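Local coordinates for lyase/mutase (Burkholderia cenocepacia, PDB 4LSB), which is a magnesium-binding lyase/mutase enzyme with a TIM-barrel fold, at residues 74-85 with 109-119; 208-219 with 231-242. All coordinates share one frame; numbering follows the deposited sequence.

Contact 1 of 2, residues 74-85 with 109-119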
loop_
_atom_site.group_PDB
_atom_site.type_symbol
_atom_site.label_atom_id
_atom_site.label_comp_id
_atom_site.label_asym_id
_atom_site.label_seq_id
_atom_site.Cartn_x
_atom_site.Cartn_y
_atom_site.Cartn_z
ATOM N N ARG B 74 10.281 -13.432 -10.210
ATOM C CA ARG B 74 11.522 -12.636 -10.246
ATOM C C ARG B 74 11.340 -11.289 -10.976
ATOM O O ARG B 74 11.822 -10.239 -10.506
ATOM C CB ARG B 74 12.698 -13.417 -10.829
ATOM C CG ARG B 74 14.005 -12.666 -10.707
ATOM C CD ARG B 74 15.234 -13.500 -11.051
ATOM N NE ARG B 74 15.289 -13.896 -12.449
ATOM C CZ ARG B 74 16.272 -14.614 -13.004
ATOM N NH1 ARG B 74 17.305 -15.044 -12.304
ATOM N NH2 ARG B 74 16.222 -14.901 -14.304
ATOM N N ASP B 75 10.645 -11.281 -12.109
ATOM C CA ASP B 75 10.597 -10.035 -12.887
ATOM C C ASP B 75 9.797 -8.973 -12.111
ATOM O O ASP B 75 10.125 -7.787 -12.120
ATOM C CB ASP B 75 10.027 -10.251 -14.299
ATOM C CG ASP B 75 11.079 -10.801 -15.287
ATOM O OD1 ASP B 75 12.295 -10.796 -14.967
ATOM O OD2 ASP B 75 10.707 -11.218 -16.414
ATOM N N ALA B 76 8.739 -9.439 -11.453
ATOM C CA ALA B 76 7.871 -8.618 -10.624
ATOM C C ALA B 76 8.719 -8.011 -9.498
ATOM O O ALA B 76 8.686 -6.799 -9.252
ATOM C CB ALA B 76 6.718 -9.476 -10.043
ATOM N N MET B 77 9.549 -8.835 -8.884
ATOM C CA MET B 77 10.440 -8.339 -7.801
ATOM C C MET B 77 11.478 -7.332 -8.316
ATOM O O MET B 77 11.766 -6.324 -7.684
ATOM C CB MET B 77 11.148 -9.489 -7.079
ATOM C CG MET B 77 11.694 -9.100 -5.718
ATOM S SD MET B 77 10.392 -8.420 -4.615
ATOM C CE MET B 77 9.434 -9.879 -4.228
ATOM N N LEU B 78 12.030 -7.602 -9.483
ATOM C CA LEU B 78 13.019 -6.687 -10.043
ATOM C C LEU B 78 12.415 -5.309 -10.312
ATOM O O LEU B 78 13.041 -4.285 -10.045
ATOM C CB LEU B 78 13.665 -7.276 -11.299
ATOM C CG LEU B 78 14.560 -8.505 -11.073
ATOM C CD1 LEU B 78 15.003 -9.027 -12.444
ATOM C CD2 LEU B 78 15.791 -8.166 -10.255
ATOM N N ASP B 79 11.204 -5.274 -10.872
ATOM C CA ASP B 79 10.489 -4.028 -11.035
ATOM C C ASP B 79 10.272 -3.327 -9.683
ATOM O O ASP B 79 10.438 -2.098 -9.593
ATOM C CB ASP B 79 9.128 -4.235 -11.740
ATOM C CG ASP B 79 9.275 -4.558 -13.220
ATOM O OD1 ASP B 79 10.286 -4.178 -13.841
ATOM O OD2 ASP B 79 8.357 -5.204 -13.766
ATOM N N HIS B 80 9.898 -4.121 -8.679
ATOM C CA HIS B 80 9.588 -3.630 -7.316
ATOM C C HIS B 80 10.855 -3.031 -6.695
ATOM O O HIS B 80 10.846 -1.919 -6.150
ATOM C CB HIS B 80 9.016 -4.783 -6.480
ATOM C CG HIS B 80 8.659 -4.429 -5.055
ATOM N ND1 HIS B 80 7.732 -3.466 -4.725
ATOM C CD2 HIS B 80 9.080 -4.955 -3.878
ATOM C CE1 HIS B 80 7.608 -3.403 -3.408
ATOM N NE2 HIS B 80 8.402 -4.311 -2.874
ATOM N N ILE B 81 11.959 -3.734 -6.814
ATOM C CA ILE B 81 13.227 -3.194 -6.321
ATOM C C ILE B 81 13.497 -1.842 -6.951
ATOM O O ILE B 81 13.804 -0.864 -6.248
ATOM C CB ILE B 81 14.391 -4.118 -6.643
ATOM C CG1 ILE B 81 14.302 -5.380 -5.811
ATOM C CG2 ILE B 81 15.696 -3.393 -6.389
ATOM C CD1 ILE B 81 15.205 -6.485 -6.354
ATOM N N ALA B 82 13.410 -1.752 -8.283
ATOM C CA ALA B 82 13.650 -0.470 -8.954
ATOM C C ALA B 82 12.700 0.654 -8.459
ATOM O O ALA B 82 13.103 1.847 -8.380
ATOM C CB ALA B 82 13.543 -0.628 -10.481
ATOM N N ASP B 83 11.461 0.288 -8.189
ATOM C CA ASP B 83 10.474 1.270 -7.717
ATOM C C ASP B 83 10.914 1.809 -6.363
ATOM O O ASP B 83 10.787 2.974 -6.118
ATOM C CB ASP B 83 9.074 0.658 -7.506
ATOM C CG ASP B 83 8.295 0.482 -8.792
ATOM O OD1 ASP B 83 8.685 1.047 -9.838
ATOM O OD2 ASP B 83 7.295 -0.271 -8.732
ATOM N N LEU B 84 11.338 0.919 -5.462
ATOM C CA LEU B 84 11.687 1.372 -4.122
ATOM C C LEU B 84 13.062 2.137 -4.056
ATOM O O LEU B 84 13.259 3.001 -3.230
ATOM C CB LEU B 84 11.563 0.235 -3.130
ATOM C CG LEU B 84 10.137 0.065 -2.524
ATOM C CD1 LEU B 84 8.992 0.017 -3.523
ATOM C CD2 LEU B 84 10.156 -1.152 -1.624
ATOM N N VAL B 85 13.993 1.770 -4.922
ATOM C CA VAL B 85 15.244 2.488 -5.105
ATOM C C VAL B 85 14.943 3.923 -5.533
ATOM O O VAL B 85 15.479 4.855 -4.934
ATOM C CB VAL B 85 16.133 1.808 -6.149
ATOM C CG1 VAL B 85 17.294 2.699 -6.580
ATOM C CG2 VAL B 85 16.652 0.481 -5.594
ATOM N N GLU B 109 22.611 -15.226 -11.442
ATOM C CA GLU B 109 21.906 -14.316 -12.345
ATOM C C GLU B 109 20.955 -13.403 -11.569
ATOM O O GLU B 109 20.885 -12.210 -11.815
ATOM C CB GLU B 109 21.137 -15.102 -13.395
ATOM C CG GLU B 109 20.355 -14.243 -14.375
ATOM C CD GLU B 109 21.217 -13.411 -15.331
ATOM O OE1 GLU B 109 22.473 -13.491 -15.289
ATOM O OE2 GLU B 109 20.621 -12.654 -16.142
ATOM N N THR B 110 20.250 -13.970 -10.600
ATOM C CA THR B 110 19.366 -13.155 -9.767
ATOM C C THR B 110 20.121 -12.003 -9.067
ATOM O O THR B 110 19.652 -10.837 -9.025
ATOM C CB THR B 110 18.614 -14.047 -8.763
ATOM O OG1 THR B 110 17.701 -14.882 -9.474
ATOM C CG2 THR B 110 17.815 -13.205 -7.803
ATOM N N ILE B 111 21.295 -12.300 -8.520
ATOM C CA ILE B 111 22.112 -11.248 -7.918
ATOM C C ILE B 111 22.467 -10.157 -8.945
ATOM O O ILE B 111 22.346 -8.960 -8.677
ATOM C CB ILE B 111 23.432 -11.798 -7.306
ATOM C CG1 ILE B 111 23.156 -12.707 -6.109
ATOM C CG2 ILE B 111 24.376 -10.645 -6.925
ATOM C CD1 ILE B 111 22.408 -12.016 -4.957
ATOM N N ARG B 112 22.897 -10.545 -10.134
ATOM C CA ARG B 112 23.248 -9.536 -11.170
ATOM C C ARG B 112 22.073 -8.680 -11.543
ATOM O O ARG B 112 22.203 -7.481 -11.698
ATOM C CB ARG B 112 23.747 -10.193 -12.451
ATOM C CG ARG B 112 25.058 -10.912 -12.348
ATOM C CD ARG B 112 25.577 -11.207 -13.764
ATOM N NE ARG B 112 24.983 -12.464 -14.251
ATOM C CZ ARG B 112 25.403 -13.680 -13.884
ATOM N NH1 ARG B 112 26.448 -13.798 -13.062
ATOM N NH2 ARG B 112 24.781 -14.776 -14.351
ATOM N N LEU B 113 20.925 -9.325 -11.735
ATOM C CA LEU B 113 19.697 -8.605 -12.067
ATOM C C LEU B 113 19.235 -7.660 -10.950
ATOM O O LEU B 113 18.704 -6.585 -11.205
ATOM C CB LEU B 113 18.579 -9.592 -12.410
ATOM C CG LEU B 113 18.795 -10.342 -13.741
ATOM C CD1 LEU B 113 17.821 -11.503 -13.849
ATOM C CD2 LEU B 113 18.730 -9.409 -14.940
ATOM N N ALA B 114 19.418 -8.077 -9.710
ATOM C CA ALA B 114 18.970 -7.264 -8.585
ATOM C C ALA B 114 19.850 -6.039 -8.521
ATOM O O ALA B 114 19.372 -4.948 -8.307
ATOM C CB ALA B 114 19.038 -8.027 -7.284
ATOM N N ALA B 115 21.144 -6.206 -8.782
ATOM C CA ALA B 115 22.042 -5.058 -8.811
ATOM C C ALA B 115 21.682 -4.118 -9.951
ATOM O O ALA B 115 21.638 -2.897 -9.777
ATOM C CB ALA B 115 23.508 -5.506 -8.903
ATOM N N GLU B 116 21.361 -4.696 -11.114
ATOM C CA GLU B 116 21.010 -3.910 -12.270
ATOM C C GLU B 116 19.767 -3.081 -11.935
ATOM O O GLU B 116 19.683 -1.917 -12.316
ATOM C CB GLU B 116 20.812 -4.857 -13.451
ATOM C CG GLU B 116 20.666 -4.246 -14.816
ATOM C CD GLU B 116 20.623 -5.353 -15.891
ATOM O OE1 GLU B 116 21.682 -5.593 -16.541
ATOM O OE2 GLU B 116 19.561 -6.025 -16.054
ATOM N N ALA B 117 18.837 -3.649 -11.156
ATOM C CA ALA B 117 17.646 -2.921 -10.699
ATOM C C ALA B 117 17.902 -1.866 -9.656
ATOM O O ALA B 117 16.996 -1.089 -9.319
ATOM C CB ALA B 117 16.588 -3.896 -10.193
ATOM N N GLY B 118 19.125 -1.815 -9.120
ATOM C CA GLY B 118 19.555 -0.762 -8.259
ATOM C C GLY B 118 19.827 -1.117 -6.815
ATOM O O GLY B 118 20.241 -0.273 -6.017
ATOM N N ALA B 119 19.615 -2.375 -6.467
ATOM C CA ALA B 119 19.913 -2.831 -5.118
ATOM C C ALA B 119 21.426 -2.841 -4.856
ATOM O O ALA B 119 22.233 -3.126 -5.733
ATOM C CB ALA B 119 19.303 -4.200 -4.870
#
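The guanidinium of R74 has L113 CD1 over the centre of one face, 3.6 Å from CZ, and T110 OG1 at its edge. NH1 donates to T110 OG1 across 2.9 Å in a nearly straight bond (165°) that lies in the guanidinium plane. E109 adds an oblique aliphatic contact through CG, while its OE1 takes NE and NH2 of R112 on its own helix. With CG anti to the backbone N (chi1 -173°), the R74 chain reaches across to helix 104-116 before bending at chi3. The T110 hydroxyl, which accepts from R74, has G99 O and T106 O as rival acceptors for its single proton, probably limiting its rotation. Further along, L78 CD1 rests 3.6 Å from L113 CB, and I81 CG2 packs 3.9 Å from A117 CB. The small A117 lets the backbones approach to 5.0 Å between the CA atoms of A82 and A117, with A82 CA giving a CH...O contact to A117 O. G118, at positive phi, makes the Schellman motif that follows the helix. I81 and A119 both reach A94 of strand 92-95, as expected of adjacent helices, here crossing at -32°, on the outside of a TIM barrel.

Contact 2 of 2, residues 208-219 with 231-242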
loop_
_atom_site.group_PDB
_atom_site.type_symbol
_atom_site.label_atom_id
_atom_site.label_comp_id
_atom_site.label_asym_id
_atom_site.label_seq_id
_atom_site.Cartn_x
_atom_site.Cartn_y
_atom_site.Cartn_z
ATOM N N THR B 208 25.567 -14.871 17.204
ATOM C CA THR B 208 26.469 -13.761 16.876
ATOM C C THR B 208 27.908 -14.099 17.296
ATOM O O THR B 208 28.880 -13.738 16.605
ATOM C CB THR B 208 26.010 -12.449 17.548
ATOM O OG1 THR B 208 26.097 -12.558 18.979
ATOM C CG2 THR B 208 24.542 -12.128 17.213
ATOM N N ARG B 209 28.062 -14.744 18.455
ATOM C CA ARG B 209 29.415 -15.142 18.881
ATOM C C ARG B 209 30.092 -16.120 17.904
ATOM O O ARG B 209 31.279 -15.955 17.545
ATOM C CB ARG B 209 29.392 -15.756 20.300
ATOM C CG ARG B 209 30.736 -15.658 21.037
ATOM C CD ARG B 209 30.646 -16.292 22.450
ATOM N NE ARG B 209 30.395 -17.704 22.233
ATOM C CZ ARG B 209 31.339 -18.613 21.998
ATOM N NH1 ARG B 209 32.640 -18.298 22.065
ATOM N NH2 ARG B 209 30.986 -19.859 21.750
ATOM N N ALA B 210 29.366 -17.150 17.515
ATOM C CA ALA B 210 29.892 -18.149 16.575
ATOM C C ALA B 210 30.126 -17.600 15.162
ATOM O O ALA B 210 31.043 -18.010 14.499
ATOM C CB ALA B 210 28.947 -19.337 16.462
ATOM N N VAL B 211 29.253 -16.733 14.688
ATOM C CA VAL B 211 29.351 -16.222 13.325
ATOM C C VAL B 211 30.417 -15.115 13.219
ATOM O O VAL B 211 31.194 -15.111 12.275
ATOM C CB VAL B 211 27.976 -15.759 12.854
ATOM C CG1 VAL B 211 28.078 -14.902 11.608
ATOM C CG2 VAL B 211 27.109 -16.928 12.581
ATOM N N GLY B 212 30.458 -14.206 14.199
ATOM C CA GLY B 212 31.424 -13.112 14.219
ATOM C C GLY B 212 31.094 -11.974 13.228
ATOM O O GLY B 212 31.005 -10.820 13.601
ATOM N N ALA B 213 30.931 -12.320 11.963
ATOM C CA ALA B 213 30.499 -11.381 10.916
ATOM C C ALA B 213 29.094 -10.845 11.263
ATOM O O ALA B 213 28.424 -11.396 12.129
ATOM C CB ALA B 213 30.478 -12.124 9.591
ATOM N N PRO B 214 28.651 -9.777 10.603
ATOM C CA PRO B 214 27.361 -9.188 10.949
ATOM C C PRO B 214 26.196 -10.168 10.887
ATOM O O PRO B 214 26.046 -10.906 9.912
ATOM C CB PRO B 214 27.185 -8.117 9.902
ATOM C CG PRO B 214 28.606 -7.652 9.627
ATOM C CD PRO B 214 29.350 -8.954 9.588
ATOM N N VAL B 215 25.306 -10.053 11.845
ATOM C CA VAL B 215 24.073 -10.856 11.880
ATOM C C VAL B 215 22.852 -9.939 11.830
ATOM O O VAL B 215 22.823 -8.892 12.503
ATOM C CB VAL B 215 24.064 -11.778 13.115
ATOM C CG1 VAL B 215 22.693 -12.420 13.363
ATOM C CG2 VAL B 215 25.145 -12.837 12.976
ATOM N N ASN B 216 21.858 -10.315 11.009
ATOM C CA ASN B 216 20.558 -9.624 10.985
ATOM C C ASN B 216 19.609 -10.495 11.779
ATOM O O ASN B 216 19.612 -11.715 11.623
ATOM C CB ASN B 216 20.062 -9.535 9.521
ATOM C CG ASN B 216 18.689 -8.893 9.383
ATOM O OD1 ASN B 216 18.612 -7.752 9.018
ATOM N ND2 ASN B 216 17.604 -9.657 9.575
ATOM N N VAL B 217 18.791 -9.855 12.612
ATOM C CA VAL B 217 17.706 -10.510 13.329
ATOM C C VAL B 217 16.405 -9.796 12.936
ATOM O O VAL B 217 16.393 -8.561 12.811
ATOM C CB VAL B 217 17.911 -10.379 14.849
ATOM C CG1 VAL B 217 16.641 -10.700 15.598
ATOM C CG2 VAL B 217 19.076 -11.285 15.265
ATOM N N VAL B 218 15.357 -10.572 12.684
ATOM C CA VAL B 218 14.046 -9.992 12.347
ATOM C C VAL B 218 13.192 -9.989 13.606
ATOM O O VAL B 218 13.232 -10.921 14.393
ATOM C CB VAL B 218 13.316 -10.734 11.201
ATOM C CG1 VAL B 218 13.015 -12.182 11.553
ATOM C CG2 VAL B 218 12.034 -10.000 10.844
ATOM N N MET B 219 12.460 -8.901 13.784
ATOM C CA MET B 219 11.579 -8.747 14.874
ATOM C C MET B 219 10.139 -8.675 14.354
ATOM O O MET B 219 9.876 -8.035 13.329
ATOM C CB MET B 219 11.929 -7.508 15.697
ATOM C CG MET B 219 13.046 -7.784 16.663
ATOM S SD MET B 219 12.486 -8.803 18.036
ATOM C CE MET B 219 13.717 -10.091 18.024
ATOM N N LEU B 231 19.170 -6.087 21.433
ATOM C CA LEU B 231 19.795 -6.857 20.341
ATOM C C LEU B 231 21.248 -6.461 20.141
ATOM O O LEU B 231 22.099 -7.344 19.955
ATOM C CB LEU B 231 18.956 -6.776 19.036
ATOM C CG LEU B 231 17.590 -7.475 19.190
ATOM C CD1 LEU B 231 16.554 -6.978 18.222
ATOM C CD2 LEU B 231 17.766 -8.935 18.999
ATOM N N ALA B 232 21.557 -5.171 20.246
ATOM C CA ALA B 232 22.933 -4.737 20.157
ATOM C C ALA B 232 23.800 -5.404 21.263
ATOM O O ALA B 232 24.926 -5.829 21.009
ATOM C CB ALA B 232 23.006 -3.202 20.230
ATOM N N ALA B 233 23.254 -5.535 22.466
ATOM C CA ALA B 233 23.969 -6.139 23.597
ATOM C C ALA B 233 24.206 -7.644 23.391
ATOM O O ALA B 233 25.142 -8.218 23.955
ATOM C CB ALA B 233 23.189 -5.910 24.875
ATOM N N LEU B 234 23.332 -8.276 22.592
ATOM C CA LEU B 234 23.505 -9.670 22.172
ATOM C C LEU B 234 24.452 -9.799 20.940
ATOM O O LEU B 234 24.706 -10.890 20.436
ATOM C CB LEU B 234 22.138 -10.269 21.890
ATOM C CG LEU B 234 21.160 -10.231 23.049
ATOM C CD1 LEU B 234 19.752 -10.558 22.588
ATOM C CD2 LEU B 234 21.593 -11.208 24.132
ATOM N N GLY B 235 24.958 -8.683 20.445
ATOM C CA GLY B 235 25.948 -8.703 19.384
ATOM C C GLY B 235 25.390 -8.648 17.976
ATOM O O GLY B 235 26.136 -8.799 17.001
ATOM N N VAL B 236 24.089 -8.406 17.873
ATOM C CA VAL B 236 23.421 -8.222 16.608
ATOM C C VAL B 236 23.850 -6.933 15.958
ATOM O O VAL B 236 24.059 -5.912 16.636
ATOM C CB VAL B 236 21.886 -8.219 16.798
ATOM C CG1 VAL B 236 21.162 -8.055 15.466
ATOM C CG2 VAL B 236 21.457 -9.549 17.406
ATOM N N LYS B 237 23.977 -6.969 14.625
ATOM C CA LYS B 237 24.330 -5.767 13.880
ATOM C C LYS B 237 23.150 -5.064 13.173
ATOM O O LYS B 237 23.143 -3.854 13.032
ATOM C CB LYS B 237 25.387 -6.129 12.842
ATOM C CG LYS B 237 25.942 -4.935 12.071
ATOM C CD LYS B 237 26.476 -3.807 12.932
ATOM C CE LYS B 237 27.591 -4.307 13.856
ATOM N NZ LYS B 237 28.172 -3.164 14.610
ATOM N N ARG B 238 22.214 -5.835 12.679
ATOM C CA ARG B 238 21.098 -5.337 11.852
ATOM C C ARG B 238 19.796 -5.942 12.295
ATOM O O ARG B 238 19.710 -7.125 12.535
ATOM C CB ARG B 238 21.318 -5.671 10.385
ATOM C CG ARG B 238 20.542 -4.776 9.426
ATOM C CD ARG B 238 21.054 -4.984 7.995
ATOM N NE ARG B 238 20.548 -6.224 7.436
ATOM C CZ ARG B 238 20.995 -6.878 6.358
ATOM N NH1 ARG B 238 22.005 -6.472 5.662
ATOM N NH2 ARG B 238 20.349 -7.945 5.937
ATOM N N VAL B 239 18.755 -5.121 12.360
ATOM C CA VAL B 239 17.474 -5.598 12.750
ATOM C C VAL B 239 16.447 -5.166 11.704
ATOM O O VAL B 239 16.284 -3.993 11.397
ATOM C CB VAL B 239 17.062 -5.021 14.116
ATOM C CG1 VAL B 239 15.734 -5.636 14.551
ATOM C CG2 VAL B 239 18.130 -5.300 15.149
ATOM N N SER B 240 15.762 -6.154 11.157
ATOM C CA SER B 240 14.730 -5.937 10.147
ATOM C C SER B 240 13.333 -6.341 10.701
ATOM O O SER B 240 13.196 -6.896 11.838
ATOM C CB SER B 240 15.089 -6.793 8.906
ATOM O OG SER B 240 14.945 -8.213 9.194
ATOM N N VAL B 241 12.282 -6.088 9.903
ATOM C CA VAL B 241 10.933 -6.395 10.348
ATOM C C VAL B 241 10.049 -7.206 9.367
ATOM O O VAL B 241 8.871 -7.409 9.633
ATOM C CB VAL B 241 10.158 -5.126 10.783
ATOM C CG1 VAL B 241 10.887 -4.402 11.912
ATOM C CG2 VAL B 241 9.880 -4.208 9.605
ATOM N N GLY B 242 10.617 -7.689 8.269
ATOM C CA GLY B 242 9.878 -8.492 7.310
ATOM C C GLY B 242 8.580 -7.772 6.935
ATOM O O GLY B 242 8.603 -6.565 6.634
HETATM O O HOH W 1 26.362 -9.522 14.451
HETATM O O HOH W 2 17.435 -7.766 6.485
#
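R238 and N216 are joined by a side-chain bond from NE to OD1, 2.9 Å long and 165° at the hydrogen. OD1 lies at the edge of the guanidinium, whose plane is turned 67° from the amide. The other end of the same amide gives ND2 to S240 OG at 3.0 Å, with the hydroxyl exactly in the amide plane. A water that donates to N216 OD1 and accepts from R238 NH2 completes this cluster; NH2 also bonds to T162, and NH1 to H26. N216 CG stands anti to the backbone N (chi1 177°), which carries the amide between its two partners. Beneath the side chains, strands 215-218 and 238-240 pair in parallel: V217 N bonds to R238 O, S240 N to V217 O, and M219 N to S240 O. V215 O accepts both K237 N and R238 N where the pairing begins. At the far end of the segments, T208 OG1 donates to L234 O over 2.6 Å, tying helix 201-211 to the turn at G235; A205 O competes for the same proton. A second water bridges V215 N and G235 O. Packing takes over on the face bearing V217 and V239, where V217 CG2 meets V236 CG2 at 3.6 Å and L231 CD1 reaches M219 CG tip to tip at 3.9 Å. F266 of the second subunit packs on M219, V239 and V241. The beta-alpha-beta unit is thus two-sided: a polar network locks the amide's orientation on one face of the sheet, while apolar side chains, this phenylalanine among them, pack the other.

Both contacts belong to one barrel but join different layers of it: contact 1 packs two outer helices together, whereas contact 2 pairs two strands of the parallel sheet and includes the last turn of the connecting helix 228-233. They lie on opposite sides of the chain's centre, their own centres 25 Å apart and their nearest atoms about 10 Å apart, without touching. The magnesium ion, whose site includes S58 and E97, lies about 12 Å from the side chain of T110 and about 9 Å from G242. Helix 74-88 also touches the metal site, since M77, which takes no part in contact 1, packs on S58. Contact 2 approaches it through the end of segment 231-242, beyond strand 238-240.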